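Local coordinates for EvdMO1 (Micromonospora carbonacea, PDB 5T39), which probably transfers methyl groups from S-adenosylmethionine during everninomicin biosynthesis, through the Rossmann-like methyltransferase domain of a fused methyltransferase-oxidase, at residues Phe73-Leu82 with Phe138-Cys149; Ala131-Ala139 with Val156-Asp165. All coordinates share one frame; numbering follows the deposited sequence. Where two conformers were deposited one is given.

Contact 1. Residues Phe73-Leu82 with Phe138-Cys149; sequences FPGATRILEL and FATLGRFDAVLC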
loop_
_atom_site.group_PDB
_atom_site.type_symbol
_atom_site.label_atom_id
_atom_site.label_comp_id
_atom_site.label_asym_id
_atom_site.label_seq_id
_atom_site.Cartn_x
_atom_site.Cartn_y
_atom_site.Cartn_z
ATOM N N PHE A 73 12.239 8.324 -6.421
ATOM C CA PHE A 73 11.431 9.415 -6.966
ATOM C C PHE A 73 11.762 10.715 -6.232
ATOM O O PHE A 73 10.926 11.284 -5.524
ATOM C CB PHE A 73 9.947 9.063 -6.855
ATOM C CG PHE A 73 9.591 7.788 -7.562
ATOM C CD1 PHE A 73 9.658 7.709 -8.945
ATOM C CD2 PHE A 73 9.213 6.662 -6.856
ATOM C CE1 PHE A 73 9.346 6.544 -9.610
ATOM C CE2 PHE A 73 8.906 5.480 -7.531
ATOM C CZ PHE A 73 8.982 5.426 -8.897
ATOM N N PRO A 74 12.982 11.220 -6.393
ATOM C CA PRO A 74 13.400 12.389 -5.594
ATOM C C PRO A 74 12.594 13.640 -5.869
ATOM O O PRO A 74 12.460 14.489 -4.978
ATOM C CB PRO A 74 14.875 12.568 -5.984
ATOM C CG PRO A 74 14.999 11.879 -7.311
ATOM C CD PRO A 74 14.070 10.708 -7.233
ATOM N N GLY A 75 12.079 13.798 -7.081
ATOM C CA GLY A 75 11.298 14.967 -7.412
ATOM C C GLY A 75 9.828 14.876 -7.079
ATOM O O GLY A 75 9.082 15.808 -7.376
ATOM N N ALA A 76 9.369 13.789 -6.461
ATOM C CA ALA A 76 7.937 13.600 -6.265
ATOM C C ALA A 76 7.345 14.632 -5.314
ATOM O O ALA A 76 7.818 14.812 -4.184
ATOM C CB ALA A 76 7.656 12.208 -5.718
ATOM N N THR A 77 6.281 15.287 -5.769
ATOM C CA THR A 77 5.525 16.220 -4.946
ATOM C C THR A 77 4.070 15.829 -4.775
ATOM O O THR A 77 3.386 16.429 -3.946
ATOM C CB THR A 77 5.571 17.649 -5.520
ATOM O OG1 THR A 77 4.939 17.677 -6.802
ATOM C CG2 THR A 77 7.006 18.171 -5.615
ATOM N N ARG A 78 3.560 14.886 -5.553
ATOM C CA ARG A 78 2.184 14.424 -5.444
ATOM C C ARG A 78 2.219 12.904 -5.560
ATOM O O ARG A 78 2.599 12.398 -6.618
ATOM C CB ARG A 78 1.376 15.053 -6.584
ATOM C CG ARG A 78 -0.086 14.682 -6.676
ATOM C CD ARG A 78 -0.920 15.318 -5.602
ATOM N NE ARG A 78 -2.302 14.855 -5.646
ATOM C CZ ARG A 78 -3.102 14.856 -4.590
ATOM N NH1 ARG A 78 -2.639 15.284 -3.427
ATOM N NH2 ARG A 78 -4.344 14.405 -4.681
ATOM N N ILE A 79 1.839 12.192 -4.498
ATOM C CA ILE A 79 1.987 10.747 -4.401
ATOM C C ILE A 79 0.632 10.113 -4.149
ATOM O O ILE A 79 -0.164 10.635 -3.365
ATOM C CB ILE A 79 2.945 10.397 -3.232
ATOM C CG1 ILE A 79 4.340 10.979 -3.471
ATOM C CG2 ILE A 79 3.052 8.880 -3.035
ATOM C CD1 ILE A 79 5.244 10.869 -2.270
ATOM N N LEU A 80 0.404 8.957 -4.764
ATOM C CA LEU A 80 -0.766 8.129 -4.510
ATOM C C LEU A 80 -0.306 6.886 -3.765
ATOM O O LEU A 80 0.575 6.174 -4.259
ATOM C CB LEU A 80 -1.427 7.725 -5.833
ATOM C CG LEU A 80 -2.633 6.794 -5.735
ATOM C CD1 LEU A 80 -3.767 7.457 -4.971
ATOM C CD2 LEU A 80 -3.087 6.392 -7.129
ATOM N N GLU A 81 -0.900 6.612 -2.607
ATOM C CA GLU A 81 -0.609 5.407 -1.841
ATOM C C GLU A 81 -1.840 4.512 -1.857
ATOM O O GLU A 81 -2.946 4.955 -1.530
ATOM C CB GLU A 81 -0.230 5.744 -0.402
ATOM C CG GLU A 81 -0.038 4.494 0.438
ATOM C CD GLU A 81 0.040 4.773 1.897
ATOM O OE1 GLU A 81 0.367 3.819 2.644
ATOM O OE2 GLU A 81 -0.255 5.909 2.302
ATOM N N LEU A 82 -1.649 3.251 -2.224
ATOM C CA LEU A 82 -2.745 2.291 -2.319
ATOM C C LEU A 82 -2.712 1.320 -1.142
ATOM O O LEU A 82 -1.705 0.663 -0.896
ATOM C CB LEU A 82 -2.632 1.517 -3.632
ATOM C CG LEU A 82 -2.604 2.393 -4.883
ATOM C CD1 LEU A 82 -2.474 1.533 -6.113
ATOM C CD2 LEU A 82 -3.827 3.283 -4.980
ATOM N N PHE A 138 -9.718 5.071 -11.775
ATOM C CA PHE A 138 -8.497 5.804 -11.461
ATOM C C PHE A 138 -8.362 7.086 -12.271
ATOM O O PHE A 138 -7.622 7.980 -11.855
ATOM C CB PHE A 138 -7.264 4.915 -11.668
ATOM C CG PHE A 138 -6.932 4.018 -10.495
ATOM C CD1 PHE A 138 -7.796 3.013 -10.082
ATOM C CD2 PHE A 138 -5.717 4.163 -9.838
ATOM C CE1 PHE A 138 -7.450 2.187 -9.029
ATOM C CE2 PHE A 138 -5.372 3.346 -8.790
ATOM C CZ PHE A 138 -6.243 2.355 -8.378
ATOM N N ALA A 139 -9.047 7.199 -13.413
ATOM C CA ALA A 139 -8.986 8.421 -14.212
ATOM C C ALA A 139 -9.602 9.619 -13.502
ATOM O O ALA A 139 -9.443 10.743 -13.976
ATOM C CB ALA A 139 -9.673 8.207 -15.564
ATOM N N THR A 140 -10.292 9.416 -12.381
ATOM C CA THR A 140 -10.841 10.520 -11.604
ATOM C C THR A 140 -9.837 11.127 -10.634
ATOM O O THR A 140 -10.159 12.129 -9.991
ATOM C CB THR A 140 -12.056 10.058 -10.785
ATOM O OG1 THR A 140 -11.649 9.084 -9.815
ATOM C CG2 THR A 140 -13.149 9.480 -11.677
ATOM N N LEU A 141 -8.648 10.549 -10.496
ATOM C CA LEU A 141 -7.733 10.938 -9.431
ATOM C C LEU A 141 -6.711 11.991 -9.835
ATOM O O LEU A 141 -6.016 12.519 -8.964
ATOM C CB LEU A 141 -6.985 9.712 -8.916
ATOM C CG LEU A 141 -7.823 8.554 -8.389
ATOM C CD1 LEU A 141 -6.903 7.405 -8.003
ATOM C CD2 LEU A 141 -8.686 8.999 -7.226
ATOM N N GLY A 142 -6.578 12.289 -11.107
ATOM C CA GLY A 142 -5.538 13.191 -11.540
ATOM C C GLY A 142 -4.219 12.464 -11.734
ATOM O O GLY A 142 -4.164 11.246 -11.895
ATOM N N ARG A 143 -3.140 13.237 -11.722
ATOM C CA ARG A 143 -1.812 12.736 -12.035
ATOM C C ARG A 143 -0.953 12.744 -10.781
ATOM O O ARG A 143 -1.056 13.654 -9.951
ATOM C CB ARG A 143 -1.144 13.612 -13.096
ATOM C CG ARG A 143 0.198 13.083 -13.593
ATOM C CD ARG A 143 0.684 13.875 -14.802
ATOM N NE ARG A 143 1.885 13.290 -15.392
ATOM C CZ ARG A 143 3.124 13.553 -15.008
ATOM N NH1 ARG A 143 3.358 14.414 -14.037
ATOM N NH2 ARG A 143 4.142 12.956 -15.601
ATOM N N PHE A 144 -0.076 11.757 -10.677
ATOM C CA PHE A 144 0.838 11.621 -9.560
ATOM C C PHE A 144 2.247 11.406 -10.085
ATOM O O PHE A 144 2.453 10.778 -11.125
ATOM C CB PHE A 144 0.441 10.442 -8.669
ATOM C CG PHE A 144 -0.933 10.592 -8.109
ATOM C CD1 PHE A 144 -1.134 11.203 -6.893
ATOM C CD2 PHE A 144 -2.041 10.173 -8.828
ATOM C CE1 PHE A 144 -2.414 11.393 -6.390
ATOM C CE2 PHE A 144 -3.306 10.359 -8.344
ATOM C CZ PHE A 144 -3.498 10.964 -7.122
ATOM N N ASP A 145 3.219 11.894 -9.335
ATOM C CA ASP A 145 4.604 11.635 -9.686
ATOM C C ASP A 145 4.959 10.164 -9.506
ATOM O O ASP A 145 5.809 9.633 -10.233
ATOM C CB ASP A 145 5.503 12.504 -8.828
ATOM C CG ASP A 145 5.288 13.974 -9.093
ATOM O OD1 ASP A 145 5.433 14.383 -10.252
ATOM O OD2 ASP A 145 4.962 14.726 -8.156
ATOM N N ALA A 146 4.354 9.498 -8.532
ATOM C CA ALA A 146 4.631 8.096 -8.297
ATOM C C ALA A 146 3.521 7.527 -7.426
ATOM O O ALA A 146 2.814 8.250 -6.711
ATOM C CB ALA A 146 6.002 7.893 -7.645
ATOM N N VAL A 147 3.390 6.211 -7.507
ATOM C CA VAL A 147 2.409 5.424 -6.773
ATOM C C VAL A 147 3.151 4.475 -5.845
ATOM O O VAL A 147 4.072 3.775 -6.280
ATOM C CB VAL A 147 1.528 4.609 -7.740
ATOM C CG1 VAL A 147 0.558 3.718 -6.999
ATOM C CG2 VAL A 147 0.803 5.531 -8.695
ATOM N N LEU A 148 2.756 4.446 -4.575
ATOM C CA LEU A 148 3.221 3.437 -3.636
ATOM C C LEU A 148 2.179 2.333 -3.600
ATOM O O LEU A 148 1.001 2.596 -3.327
ATOM C CB LEU A 148 3.429 4.030 -2.239
ATOM C CG LEU A 148 3.823 3.020 -1.150
ATOM C CD1 LEU A 148 5.116 2.302 -1.498
ATOM C CD2 LEU A 148 3.956 3.710 0.196
ATOM N N CYS A 149 2.609 1.099 -3.892
ATOM C CA CYS A 149 1.726 -0.065 -3.896
ATOM C C CYS A 149 2.431 -1.188 -3.149
ATOM O O CYS A 149 3.116 -2.026 -3.753
ATOM C CB CYS A 149 1.383 -0.459 -5.323
ATOM S SG CYS A 149 0.252 -1.847 -5.438
HETATM O O HOH W 1 1.020 0.978 -0.611
#

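Contact 2. Residues Ala131-Ala139 with Val156-Asp165; sequences ADVETLDFA and VREPWALLKD. With SAH (S-adenosyl-L-homocysteine), chain B.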
loop_
_atom_site.group_PDB
_atom_site.type_symbol
_atom_site.label_atom_id
_atom_site.label_comp_id
_atom_site.label_asym_id
_atom_site.label_seq_id
_atom_site.Cartn_x
_atom_site.Cartn_y
_atom_site.Cartn_z
ATOM N N ALA A 131 -11.814 3.660 -0.714
ATOM C CA ALA A 131 -11.862 3.259 -2.112
ATOM C C ALA A 131 -11.578 1.770 -2.195
ATOM O O ALA A 131 -10.764 1.235 -1.439
ATOM C CB ALA A 131 -10.824 4.011 -2.952
ATOM N N ASP A 132 -12.207 1.122 -3.167
ATOM C CA ASP A 132 -11.890 -0.253 -3.538
ATOM C C ASP A 132 -11.108 -0.168 -4.839
ATOM O O ASP A 132 -11.662 0.203 -5.870
ATOM C CB ASP A 132 -13.180 -1.041 -3.745
ATOM C CG ASP A 132 -12.942 -2.479 -4.173
ATOM O OD1 ASP A 132 -11.797 -2.848 -4.517
ATOM O OD2 ASP A 132 -13.924 -3.250 -4.166
ATOM N N VAL A 133 -9.818 -0.490 -4.791
ATOM C CA VAL A 133 -8.991 -0.349 -5.985
ATOM C C VAL A 133 -9.442 -1.250 -7.125
ATOM O O VAL A 133 -9.051 -1.012 -8.266
ATOM C CB VAL A 133 -7.480 -0.542 -5.708
ATOM C CG1 VAL A 133 -6.982 0.465 -4.690
ATOM C CG2 VAL A 133 -7.163 -1.979 -5.307
ATOM N N GLU A 134 -10.224 -2.295 -6.843
ATOM C CA GLU A 134 -10.711 -3.181 -7.890
ATOM C C GLU A 134 -11.859 -2.572 -8.684
ATOM O O GLU A 134 -12.147 -3.057 -9.778
ATOM C CB GLU A 134 -11.151 -4.541 -7.303
ATOM C CG GLU A 134 -10.096 -5.280 -6.489
ATOM C CD GLU A 134 -10.469 -6.735 -6.180
ATOM O OE1 GLU A 134 -11.178 -7.015 -5.159
ATOM O OE2 GLU A 134 -10.024 -7.601 -6.967
ATOM N N THR A 135 -12.522 -1.531 -8.170
ATOM C CA THR A 135 -13.651 -0.925 -8.867
ATOM C C THR A 135 -13.507 0.570 -9.110
ATOM O O THR A 135 -14.239 1.114 -9.938
ATOM C CB THR A 135 -14.963 -1.171 -8.105
ATOM O OG1 THR A 135 -14.879 -0.543 -6.828
ATOM C CG2 THR A 135 -15.221 -2.662 -7.919
ATOM N N LEU A 136 -12.571 1.236 -8.448
ATOM C CA LEU A 136 -12.401 2.671 -8.597
ATOM C C LEU A 136 -12.014 3.033 -10.025
ATOM O O LEU A 136 -11.176 2.370 -10.644
ATOM C CB LEU A 136 -11.283 3.102 -7.659
ATOM C CG LEU A 136 -10.845 4.559 -7.696
ATOM C CD1 LEU A 136 -11.951 5.466 -7.213
ATOM C CD2 LEU A 136 -9.590 4.744 -6.855
ATOM N N ASP A 137 -12.562 4.143 -10.518
ATOM C CA ASP A 137 -12.129 4.733 -11.786
ATOM C C ASP A 137 -10.910 5.606 -11.505
ATOM O O ASP A 137 -11.034 6.737 -11.033
ATOM C CB ASP A 137 -13.264 5.556 -12.383
ATOM C CG ASP A 137 -12.893 6.187 -13.709
ATOM O OD1 ASP A 137 -11.731 6.020 -14.151
ATOM O OD2 ASP A 137 -13.764 6.849 -14.317
ATOM N N PHE A 138 -9.718 5.071 -11.775
ATOM C CA PHE A 138 -8.497 5.804 -11.461
ATOM C C PHE A 138 -8.362 7.086 -12.271
ATOM O O PHE A 138 -7.622 7.980 -11.855
ATOM C CB PHE A 138 -7.264 4.915 -11.668
ATOM C CG PHE A 138 -6.932 4.018 -10.495
ATOM C CD1 PHE A 138 -7.796 3.013 -10.082
ATOM C CD2 PHE A 138 -5.717 4.163 -9.838
ATOM C CE1 PHE A 138 -7.450 2.187 -9.029
ATOM C CE2 PHE A 138 -5.372 3.346 -8.790
ATOM C CZ PHE A 138 -6.243 2.355 -8.378
ATOM N N ALA A 139 -9.047 7.199 -13.413
ATOM C CA ALA A 139 -8.986 8.421 -14.212
ATOM C C ALA A 139 -9.602 9.619 -13.502
ATOM O O ALA A 139 -9.443 10.743 -13.976
ATOM C CB ALA A 139 -9.673 8.207 -15.564
ATOM N N VAL A 156 -5.822 -8.792 -4.520
ATOM C CA VAL A 156 -6.792 -8.492 -5.566
ATOM C C VAL A 156 -6.931 -9.677 -6.517
ATOM O O VAL A 156 -6.070 -10.555 -6.601
ATOM C CB VAL A 156 -6.470 -7.185 -6.332
ATOM C CG1 VAL A 156 -6.369 -6.002 -5.359
ATOM C CG2 VAL A 156 -5.202 -7.317 -7.159
ATOM N N ARG A 157 -8.053 -9.685 -7.234
ATOM C CA ARG A 157 -8.360 -10.746 -8.190
ATOM C C ARG A 157 -7.561 -10.636 -9.481
ATOM O O ARG A 157 -7.236 -11.667 -10.081
ATOM C CB ARG A 157 -9.843 -10.717 -8.557
ATOM C CG ARG A 157 -10.771 -11.129 -7.442
ATOM C CD ARG A 157 -12.222 -11.110 -7.906
ATOM N NE ARG A 157 -12.700 -9.737 -8.066
ATOM C CZ ARG A 157 -12.757 -9.060 -9.212
ATOM N NH1 ARG A 157 -12.375 -9.604 -10.361
ATOM N NH2 ARG A 157 -13.204 -7.811 -9.206
ATOM N N GLU A 158 -7.281 -9.417 -9.944
ATOM C CA GLU A 158 -6.670 -9.173 -11.251
ATOM C C GLU A 158 -5.493 -8.237 -11.052
ATOM O O GLU A 158 -5.573 -7.032 -11.344
ATOM C CB GLU A 158 -7.685 -8.623 -12.244
ATOM C CG GLU A 158 -8.734 -9.636 -12.589
ATOM C CD GLU A 158 -10.113 -9.177 -12.324
ATOM O OE1 GLU A 158 -10.283 -8.141 -11.636
ATOM O OE2 GLU A 158 -11.031 -9.896 -12.779
ATOM N N PRO A 159 -4.374 -8.752 -10.537
ATOM C CA PRO A 159 -3.250 -7.861 -10.201
ATOM C C PRO A 159 -2.724 -7.073 -11.395
ATOM O O PRO A 159 -2.299 -5.926 -11.231
ATOM C CB PRO A 159 -2.211 -8.824 -9.610
ATOM C CG PRO A 159 -2.619 -10.181 -10.077
ATOM C CD PRO A 159 -4.123 -10.138 -10.104
ATOM N N TRP A 160 -2.735 -7.652 -12.601
ATOM C CA TRP A 160 -2.299 -6.913 -13.785
ATOM C C TRP A 160 -3.120 -5.651 -13.990
ATOM O O TRP A 160 -2.592 -4.648 -14.489
ATOM C CB TRP A 160 -2.354 -7.813 -15.032
ATOM C CG TRP A 160 -3.669 -8.503 -15.184
ATOM C CD1 TRP A 160 -4.770 -8.050 -15.839
ATOM C CD2 TRP A 160 -4.032 -9.763 -14.611
ATOM N NE1 TRP A 160 -5.795 -8.952 -15.717
ATOM C CE2 TRP A 160 -5.367 -10.013 -14.962
ATOM C CE3 TRP A 160 -3.342 -10.708 -13.844
ATOM C CZ2 TRP A 160 -6.028 -11.175 -14.570
ATOM C CZ3 TRP A 160 -3.993 -11.845 -13.459
ATOM C CH2 TRP A 160 -5.328 -12.068 -13.814
ATOM N N ALA A 161 -4.405 -5.682 -13.642
ATOM C CA ALA A 161 -5.262 -4.523 -13.825
ATOM C C ALA A 161 -4.936 -3.428 -12.828
ATOM O O ALA A 161 -5.084 -2.247 -13.148
ATOM C CB ALA A 161 -6.720 -4.943 -13.727
ATOM N N LEU A 162 -4.524 -3.787 -11.614
ATOM C CA LEU A 162 -4.097 -2.772 -10.660
ATOM C C LEU A 162 -2.841 -2.063 -11.166
ATOM O O LEU A 162 -2.700 -0.840 -11.024
ATOM C CB LEU A 162 -3.872 -3.411 -9.286
ATOM C CG LEU A 162 -3.520 -2.437 -8.174
ATOM C CD1 LEU A 162 -4.570 -1.347 -8.044
ATOM C CD2 LEU A 162 -3.339 -3.197 -6.865
ATOM N N LEU A 163 -1.921 -2.812 -11.775
ATOM C CA LEU A 163 -0.736 -2.193 -12.344
ATOM C C LEU A 163 -1.100 -1.261 -13.494
ATOM O O LEU A 163 -0.530 -0.175 -13.619
ATOM C CB LEU A 163 0.253 -3.270 -12.783
ATOM C CG LEU A 163 0.763 -4.169 -11.656
ATOM C CD1 LEU A 163 1.628 -5.273 -12.223
ATOM C CD2 LEU A 163 1.518 -3.398 -10.577
ATOM N N LYS A 164 -2.044 -1.673 -14.346
ATOM C CA LYS A 164 -2.524 -0.780 -15.398
ATOM C C LYS A 164 -3.128 0.486 -14.815
ATOM O O LYS A 164 -2.932 1.581 -15.356
ATOM C CB LYS A 164 -3.565 -1.479 -16.258
ATOM C CG LYS A 164 -2.997 -2.412 -17.276
ATOM C CD LYS A 164 -4.084 -3.024 -18.145
ATOM C CE LYS A 164 -4.809 -1.978 -18.981
ATOM N NZ LYS A 164 -5.842 -2.580 -19.875
ATOM N N ASP A 165 -3.884 0.361 -13.727
ATOM C CA ASP A 165 -4.484 1.541 -13.106
ATOM C C ASP A 165 -3.425 2.494 -12.579
ATOM O O ASP A 165 -3.561 3.712 -12.715
ATOM C CB ASP A 165 -5.442 1.113 -12.001
ATOM C CG ASP A 165 -6.816 0.814 -12.531
ATOM O OD1 ASP A 165 -7.229 1.512 -13.484
ATOM O OD2 ASP A 165 -7.480 -0.101 -12.001
HETATM N N SAH B . 0.303 -0.846 2.458
HETATM C CA SAH B . 0.429 -1.259 3.854
HETATM C CB SAH B . -0.703 -2.174 4.288
HETATM C CG SAH B . -0.773 -3.484 3.508
HETATM S SD SAH B . -2.068 -4.582 4.139
HETATM C C SAH B . 1.751 -1.971 4.059
HETATM O O SAH B . 2.119 -2.293 5.195
HETATM O OXT SAH B . 2.442 -2.237 3.077
HETATM C "C5'" SAH B . -3.296 -4.334 2.829
HETATM C "C4'" SAH B . -4.105 -3.046 2.957
HETATM O "O4'" SAH B . -4.813 -2.865 1.730
HETATM C "C3'" SAH B . -5.132 -3.092 4.077
HETATM O "O3'" SAH B . -5.276 -1.843 4.722
HETATM C "C2'" SAH B . -6.391 -3.491 3.323
HETATM O "O2'" SAH B . -7.625 -3.183 3.947
HETATM C "C1'" SAH B . -6.194 -2.761 2.005
HETATM N N9 SAH B . -6.932 -3.322 0.875
HETATM C C8 SAH B . -7.075 -4.646 0.549
HETATM N N7 SAH B . -7.792 -4.767 -0.584
HETATM C C5 SAH B . -8.119 -3.507 -0.977
HETATM C C6 SAH B . -8.858 -3.015 -2.051
HETATM N N6 SAH B . -9.446 -3.793 -2.956
HETATM N N1 SAH B . -8.992 -1.665 -2.174
HETATM C C2 SAH B . -8.429 -0.831 -1.252
HETATM N N3 SAH B . -7.717 -1.263 -0.169
HETATM C C4 SAH B . -7.575 -2.599 -0.075
HETATM O O HOH W 2 -7.367 -2.057 -10.280
HETATM O O HOH W 3 -8.842 -7.087 -9.265
HETATM O O HOH W 4 -9.496 2.705 -13.474
#

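Contact 1. Residues Phe73-Leu82 with Phe138-Cys149
Asp145 OD2 is gripped by two successive backbone amides: Thr77 N, 2.8 Å away, comes from above the carboxylate plane, while Arg78 N reaches the anti side at 3.0 Å. The same aspartate returns a bond from its own backbone, Asp145 N to Arg78 O (2.8 Å), so both its ends clasp the entrance of strand 78-82. From there the strand runs parallel to strand 146-150, with Leu148 N donating to Leu80 O and Leu82 N to Leu148 O. On one side of the sheet Leu80 CB sits over the centre of the Phe144 ring, 3.6 Å from its centroid. With CG anti to the backbone N (chi1 177°), Leu80 carries CD2 on to Leu141 CD1, which it meets at 4.0 Å, and to the Phe138 ring; helix 159-169 closes this side through Val169. Ala146 lies on the other side, its CB 3.5 Å above the middle of the Phe73 ring and also touching Phe69 of helix 62-72. This pairing of adjacent central strands is that of a Rossmann-like methyltransferase sheet: polar groups hold the strands together where they begin, while Leu80, Leu82 and Val147 make the face toward helix 159-169 apolar.

Contact 2. Residues Ala131-Ala139 with Val156-Asp165
First torsions near -85° at both Phe138 and Asp165 turn each CG away from its carbonyl carbon, and the two side chains meet as stacked plates, ring and carboxylate planes 2° apart. Asp165 CB stands over the ring centre, 3.5 Å from the centroid; Leu136 CD2 lies over the opposite face, nearer the rim. A water joins Phe138 N to Asp165 OD1, which also pairs with Arg168. An alanine in place of Phe138 would probably leave a gap between Asp165 and Leu136 and deprive Leu162 CD1 of its neighbour at Phe138 CZ. Residues 131-139 belong to the loop after strand 126-130 that, in this Rossmann-like fold, receives the adenine: Val133 N donates to SAH N1 (3.0 Å) and SAH N6 to Asp132 OD1, which also accepts from Glu134 N in an Asx turn. The Val133 side chain meanwhile packs its CB on Leu162 CD1 at 3.8 Å. Glu134 reaches across to the residues leading into helix 159-169, where OE2 takes a nearly straight bond (176°) from Arg157 N at 2.9 Å. The Arg157 guanidinium presents a face to that oxygen, making a purely electrostatic salt bridge, and Ser210 OG joins Glu134 OE1 to Arg157 NE.

In the fold
Contact 1 lies in the buried middle of the seven-stranded sheet; contact 2 is only partly buried and joins a loop to the start of helix 159-169. They share Phe138, and further packing links them: Leu82 touches both Leu162 and Val133, and Cys149 touches Leu162. The chain alternates between them, strand 146-150 of contact 1 leading into the helix of contact 2. Their chemistry differs accordingly. Contact 1 is mainly strand-to-strand backbone bonding and apolar packing, with one carboxylate at its entrance, whereas contact 2 adds charged groups and water to its apolar packing. SAH is bound directly by contact 2 through its adenine, while in contact 1 the Glu81 side chain comes within about 5 Å.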